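Local coordinates for protein computational Design of Enzyme (Synthetic construct, PDB 3TP4) that is a computationally designed enzyme on a TIM-barrel scaffold, probably meant to carry an activated serine in a Ser-His-acid catalytic triad, at residues G35-T40 / G68-I73; N108-G113 / I168-W173. One frame throughout, in Å; residues are numbered along the deposited sequence.

Following the chain from the N terminus, contact 1 closes first: segment 35-40 takes in the end of strand 32-37 and the turn after it, and after helix 55-60 the chain returns as strand 66-70 beside it, a right-handed parallel crossover of the TIM-barrel type. Helix 87-104 then leads to strand 107-113, which opens contact 2; that loop closes only at 168-173, after helices 130-134 and 141-157. The two contacts stand in series, neither nested nor crossed, with centres about 9 Å apart. Strands 66-70 and 107-113 are themselves neighbours: the backbone N of Trp-69 probably bonds to Thr-109 O, and its indole NE1 to Asn-108 OD1. Together they tie four successive parallel strands of the barrel wall.

Contact 1: G35-T40 / G68-I73; sequences GHHGTT and GWSTSI
His-37 reaches from the end of one strand across to the end of the next. From CB the ring leaves with CG anti to the backbone N (chi1 -155°) and lies along strand 68-70. CG is 4.1 Å from Gly-68 O, which lies over one ring face. ND1 sits 3.6 Å from Gly-68 C and is hydrogen-bonded to Glu-320 OE2. Glycine suits position 68, because a CB there would crowd ND1. CE1 comes 3.3 Å from Trp-69 C. At the tip, NE2 and Ser-70 OG share a short hydrogen bond of 2.7 Å, bent to 142°, the hydroxyl lying near the ring plane. The parallel pairing is made by Gly-68 N to His-36 O (3.0 Å) and Gly-38 N to Gly-68 O (2.8 Å), both nearly straight. A water donates to Gly-68 O and accepts from Thr-39 N. Gly-38, with positive phi, lets the chain bend after His-37, and the indole of Trp-69 meets Thr-40 OG1 with its edge at CH2. The imidazole thus stands between a carboxylate and a hydroxyl, a charge-relay arrangement consistent with the designed triad, in which the acid would probably raise the basicity of the ring toward Ser-70.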
loop_
_atom_site.group_PDB
_atom_site.type_symbol
_atom_site.label_atom_id
_atom_site.label_comp_id
_atom_site.label_asym_id
_atom_site.label_seq_id
_atom_site.Cartn_x
_atom_site.Cartn_y
_atom_site.Cartn_z
ATOM N N GLY A 35 -6.640 -8.021 -11.103
ATOM C CA GLY A 35 -5.796 -6.876 -11.413
ATOM C C GLY A 35 -4.529 -7.265 -12.154
ATOM O O GLY A 35 -4.045 -8.398 -12.043
ATOM N N HIS A 36 -3.994 -6.321 -12.923
ATOM C CA HIS A 36 -2.776 -6.559 -13.680
ATOM C C HIS A 36 -1.930 -5.294 -13.675
ATOM O O HIS A 36 -2.444 -4.191 -13.878
ATOM C CB HIS A 36 -3.111 -6.974 -15.116
ATOM C CG HIS A 36 -1.919 -7.388 -15.927
ATOM N ND1 HIS A 36 -1.782 -7.071 -17.261
ATOM C CD2 HIS A 36 -0.821 -8.110 -15.597
ATOM C CE1 HIS A 36 -0.646 -7.566 -17.717
ATOM N NE2 HIS A 36 -0.043 -8.203 -16.729
ATOM N N HIS A 37 -0.637 -5.472 -13.430
ATOM C CA HIS A 37 0.308 -4.359 -13.302
ATOM C C HIS A 37 0.757 -3.845 -14.669
ATOM O O HIS A 37 1.150 -4.633 -15.541
ATOM C CB HIS A 37 1.519 -4.805 -12.482
ATOM C CG HIS A 37 2.230 -3.680 -11.794
ATOM N ND1 HIS A 37 1.766 -3.109 -10.629
ATOM C CD2 HIS A 37 3.368 -3.018 -12.110
ATOM C CE1 HIS A 37 2.587 -2.143 -10.256
ATOM N NE2 HIS A 37 3.569 -2.068 -11.138
ATOM N N GLY A 38 0.679 -2.529 -14.851
ATOM C CA GLY A 38 1.071 -1.884 -16.093
ATOM C C GLY A 38 0.336 -2.487 -17.271
ATOM O O GLY A 38 0.929 -2.789 -18.310
ATOM N N THR A 39 -0.970 -2.664 -17.116
ATOM C CA THR A 39 -1.692 -3.545 -18.023
ATOM C C THR A 39 -1.864 -2.940 -19.411
ATOM O O THR A 39 -1.935 -3.671 -20.393
ATOM C CB THR A 39 -3.046 -4.003 -17.445
ATOM O OG1 THR A 39 -3.528 -5.119 -18.201
ATOM C CG2 THR A 39 -4.073 -2.875 -17.484
ATOM N N THR A 40 -1.927 -1.611 -19.480
ATOM C CA THR A 40 -2.029 -0.910 -20.755
ATOM C C THR A 40 -0.717 -0.231 -21.154
ATOM O O THR A 40 -0.683 0.529 -22.118
ATOM C CB THR A 40 -3.154 0.155 -20.769
ATOM O OG1 THR A 40 -2.950 1.101 -19.711
ATOM C CG2 THR A 40 -4.534 -0.487 -20.625
ATOM N N GLY A 68 -2.926 -1.863 -12.050
ATOM C CA GLY A 68 -1.849 -1.548 -11.123
ATOM C C GLY A 68 -0.733 -0.747 -11.787
ATOM O O GLY A 68 -0.500 -0.886 -12.985
ATOM N N TRP A 69 -0.046 0.081 -11.002
ATOM C CA TRP A 69 1.041 0.930 -11.489
ATOM C C TRP A 69 2.084 1.142 -10.393
ATOM O O TRP A 69 1.762 1.076 -9.209
ATOM C CB TRP A 69 0.518 2.307 -11.850
ATOM C CG TRP A 69 -0.720 2.351 -12.617
ATOM C CD1 TRP A 69 -1.959 2.650 -12.147
ATOM C CD2 TRP A 69 -0.857 2.153 -14.023
ATOM N NE1 TRP A 69 -2.866 2.636 -13.170
ATOM C CE2 TRP A 69 -2.213 2.336 -14.337
ATOM C CE3 TRP A 69 0.040 1.831 -15.049
ATOM C CZ2 TRP A 69 -2.706 2.200 -15.637
ATOM C CZ3 TRP A 69 -0.448 1.699 -16.341
ATOM C CH2 TRP A 69 -1.806 1.880 -16.623
ATOM N N SER A 70 3.327 1.412 -10.782
ATOM C CA SER A 70 4.376 1.720 -9.801
ATOM C C SER A 70 4.724 3.205 -9.851
ATOM O O SER A 70 4.677 3.805 -10.916
ATOM C CB SER A 70 5.635 0.903 -10.087
ATOM O OG SER A 70 5.388 -0.482 -9.930
ATOM N N THR A 71 5.077 3.798 -8.708
ATOM C CA THR A 71 5.503 5.200 -8.705
ATOM C C THR A 71 6.793 5.367 -9.502
ATOM O O THR A 71 7.159 6.469 -9.894
ATOM C CB THR A 71 5.716 5.736 -7.292
ATOM O OG1 THR A 71 6.670 4.913 -6.609
ATOM C CG2 THR A 71 4.393 5.755 -6.529
ATOM N N SER A 72 7.464 4.246 -9.730
ATOM C CA SER A 72 8.606 4.144 -10.633
ATOM C C SER A 72 8.394 4.878 -11.969
ATOM O O SER A 72 9.345 5.322 -12.609
ATOM C CB SER A 72 8.867 2.665 -10.905
ATOM O OG SER A 72 10.214 2.449 -11.264
ATOM N N ILE A 73 7.142 4.987 -12.393
ATOM C CA ILE A 73 6.809 5.670 -13.638
ATOM C C ILE A 73 7.224 7.136 -13.615
ATOM O O ILE A 73 7.555 7.716 -14.654
ATOM C CB ILE A 73 5.306 5.609 -13.904
ATOM C CG1 ILE A 73 4.882 4.176 -14.248
ATOM C CG2 ILE A 73 4.909 6.562 -15.016
ATOM C CD1 ILE A 73 3.410 3.990 -14.193
HETATM O O HOH W 1 -2.089 -1.026 -15.073
#

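Contact 2: N108-G113 / I168-W173; sequences NTVGAG and IVFRPW
Val-110, Ala-112, Ile-168 and Phe-170 make the tightly packed face of this strand pair. Val-110 meets two partners: CG2 touches Ile-168 CG2 at 3.8 Å, while CG1, anti to the backbone N, approaches Phe-170 CD1 obliquely at 4.2 Å. The Phe-170 ring comes closer to the backbone, its CD1 lying 3.4 Å from Val-110 O. Apolar side chains suit this face because helix 87-104 and helix 190-207 pack on it, Phe-94 against Val-110 and Leu-204 against Phe-170. Near the strand end, the small methyl of Ala-112 fits over one face of the Trp-173 indole, a CH-pi contact with CB 4.2 Å from the centroid of the six-membered ring. Straight backbone bonds keep the strands in parallel register, among them Arg-171 N to Val-110 O at 2.8 Å, in the carbonyl plane. These are neighbouring strands of a TIM barrel, whose wall turns one face to the helices and the other to the interior. The interior face, lined by Thr-109, Gly-111, Val-169 and Arg-171, is more sparsely joined across the pair. Gly-111 is partly exposed there, and the fully extended side chain of Arg-171 leads away to a salt bridge with Asp-246. Thr-109 is the exception, its OG1, anti to the backbone N, donating to Val-169 O at 2.9 Å. That oxygen also receives Val-110 N, so two donors grip it, both standing above the carbonyl plane. A valine in place of Thr-109 would lack the hydroxyl, and would probably leave Val-169 O with the Val-110 N bond as its remaining grip in this pair. At the strand end the side chains still pack, but the last backbone bond is weak: Trp-173 N reaches Ala-112 O at 2.8 Å with an N-H...O angle of only 125°, as the chain turns a corner beside partly exposed Gly-113.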
loop_
_atom_site.group_PDB
_atom_site.type_symbol
_atom_site.label_atom_id
_atom_site.label_comp_id
_atom_site.label_asym_id
_atom_site.label_seq_id
_atom_site.Cartn_x
_atom_site.Cartn_y
_atom_site.Cartn_z
ATOM N N ASN A 108 -7.948 1.847 -9.966
ATOM C CA ASN A 108 -6.512 2.077 -10.020
ATOM C C ASN A 108 -5.813 1.835 -8.689
ATOM O O ASN A 108 -6.269 2.302 -7.640
ATOM C CB ASN A 108 -6.214 3.512 -10.491
ATOM C CG ASN A 108 -6.458 3.703 -11.983
ATOM O OD1 ASN A 108 -5.608 3.365 -12.809
ATOM N ND2 ASN A 108 -7.614 4.259 -12.332
ATOM N N THR A 109 -4.701 1.114 -8.737
ATOM C CA THR A 109 -3.824 1.015 -7.578
ATOM C C THR A 109 -2.406 1.441 -7.954
ATOM O O THR A 109 -1.910 1.108 -9.035
ATOM C CB THR A 109 -3.808 -0.398 -6.987
ATOM O OG1 THR A 109 -2.992 -0.401 -5.806
ATOM C CG2 THR A 109 -3.235 -1.387 -7.989
ATOM N N VAL A 110 -1.774 2.196 -7.057
ATOM C CA VAL A 110 -0.434 2.731 -7.267
ATOM C C VAL A 110 0.422 2.370 -6.065
ATOM O O VAL A 110 0.066 2.674 -4.919
ATOM C CB VAL A 110 -0.455 4.266 -7.414
ATOM C CG1 VAL A 110 0.963 4.826 -7.312
ATOM C CG2 VAL A 110 -1.149 4.694 -8.732
ATOM N N GLY A 111 1.547 1.711 -6.320
ATOM C CA GLY A 111 2.407 1.233 -5.247
ATOM C C GLY A 111 3.774 1.887 -5.325
ATOM O O GLY A 111 4.267 2.164 -6.412
ATOM N N ALA A 112 4.378 2.159 -4.175
ATOM C CA ALA A 112 5.740 2.679 -4.129
ATOM C C ALA A 112 6.643 1.600 -3.553
ATOM O O ALA A 112 6.550 1.275 -2.364
ATOM C CB ALA A 112 5.803 3.945 -3.270
ATOM N N GLY A 113 7.498 1.029 -4.397
ATOM C CA GLY A 113 8.381 -0.040 -3.974
ATOM C C GLY A 113 9.543 0.521 -3.185
ATOM O O GLY A 113 9.633 1.734 -2.977
ATOM N N ILE A 168 -7.694 6.433 -5.813
ATOM C CA ILE A 168 -6.515 5.613 -6.038
ATOM C C ILE A 168 -6.192 4.836 -4.764
ATOM O O ILE A 168 -6.164 5.405 -3.670
ATOM C CB ILE A 168 -5.294 6.487 -6.420
ATOM C CG1 ILE A 168 -5.475 7.078 -7.819
ATOM C CG2 ILE A 168 -4.008 5.671 -6.395
ATOM C CD1 ILE A 168 -4.429 8.117 -8.163
ATOM N N VAL A 169 -5.983 3.535 -4.898
ATOM C CA VAL A 169 -5.525 2.731 -3.773
ATOM C C VAL A 169 -4.011 2.829 -3.755
ATOM O O VAL A 169 -3.328 2.246 -4.610
ATOM C CB VAL A 169 -5.960 1.264 -3.922
ATOM C CG1 VAL A 169 -5.491 0.446 -2.721
ATOM C CG2 VAL A 169 -7.471 1.187 -4.082
ATOM N N PHE A 170 -3.495 3.618 -2.820
ATOM C CA PHE A 170 -2.069 3.922 -2.759
ATOM C C PHE A 170 -1.398 3.030 -1.733
ATOM O O PHE A 170 -1.828 2.983 -0.585
ATOM C CB PHE A 170 -1.852 5.390 -2.360
ATOM C CG PHE A 170 -0.416 5.757 -2.200
ATOM C CD1 PHE A 170 0.476 5.593 -3.254
ATOM C CD2 PHE A 170 0.052 6.274 -0.999
ATOM C CE1 PHE A 170 1.805 5.936 -3.115
ATOM C CE2 PHE A 170 1.383 6.621 -0.854
ATOM C CZ PHE A 170 2.259 6.452 -1.907
ATOM N N ARG A 171 -0.354 2.325 -2.154
ATOM C CA ARG A 171 0.346 1.384 -1.296
ATOM C C ARG A 171 1.784 1.833 -1.087
ATOM O O ARG A 171 2.668 1.505 -1.887
ATOM C CB ARG A 171 0.343 -0.013 -1.916
ATOM C CG ARG A 171 1.065 -1.039 -1.062
ATOM C CD ARG A 171 1.065 -2.418 -1.712
ATOM N NE ARG A 171 1.639 -3.410 -0.808
ATOM C CZ ARG A 171 1.800 -4.695 -1.106
ATOM N NH1 ARG A 171 1.416 -5.164 -2.296
ATOM N NH2 ARG A 171 2.343 -5.505 -0.209
ATOM N N PRO A 172 2.031 2.575 0.000
ATOM C CA PRO A 172 3.367 3.157 0.200
ATOM C C PRO A 172 4.388 2.220 0.863
ATOM O O PRO A 172 4.175 1.753 1.982
ATOM C CB PRO A 172 3.085 4.368 1.097
ATOM C CG PRO A 172 1.864 3.997 1.862
ATOM C CD PRO A 172 1.042 3.074 0.976
ATOM N N TRP A 173 5.488 1.965 0.154
ATOM C CA TRP A 173 6.672 1.275 0.685
ATOM C C TRP A 173 6.490 -0.222 0.904
ATOM O O TRP A 173 6.312 -0.683 2.041
ATOM C CB TRP A 173 7.179 1.965 1.961
ATOM C CG TRP A 173 7.166 3.461 1.844
ATOM C CD1 TRP A 173 6.570 4.346 2.698
ATOM C CD2 TRP A 173 7.751 4.247 0.796
ATOM N NE1 TRP A 173 6.749 5.633 2.244
ATOM C CE2 TRP A 173 7.480 5.601 1.087
ATOM C CE3 TRP A 173 8.494 3.940 -0.349
ATOM C CZ2 TRP A 173 7.921 6.647 0.270
ATOM C CZ3 TRP A 173 8.916 4.978 -1.172
ATOM C CH2 TRP A 173 8.635 6.315 -0.853
#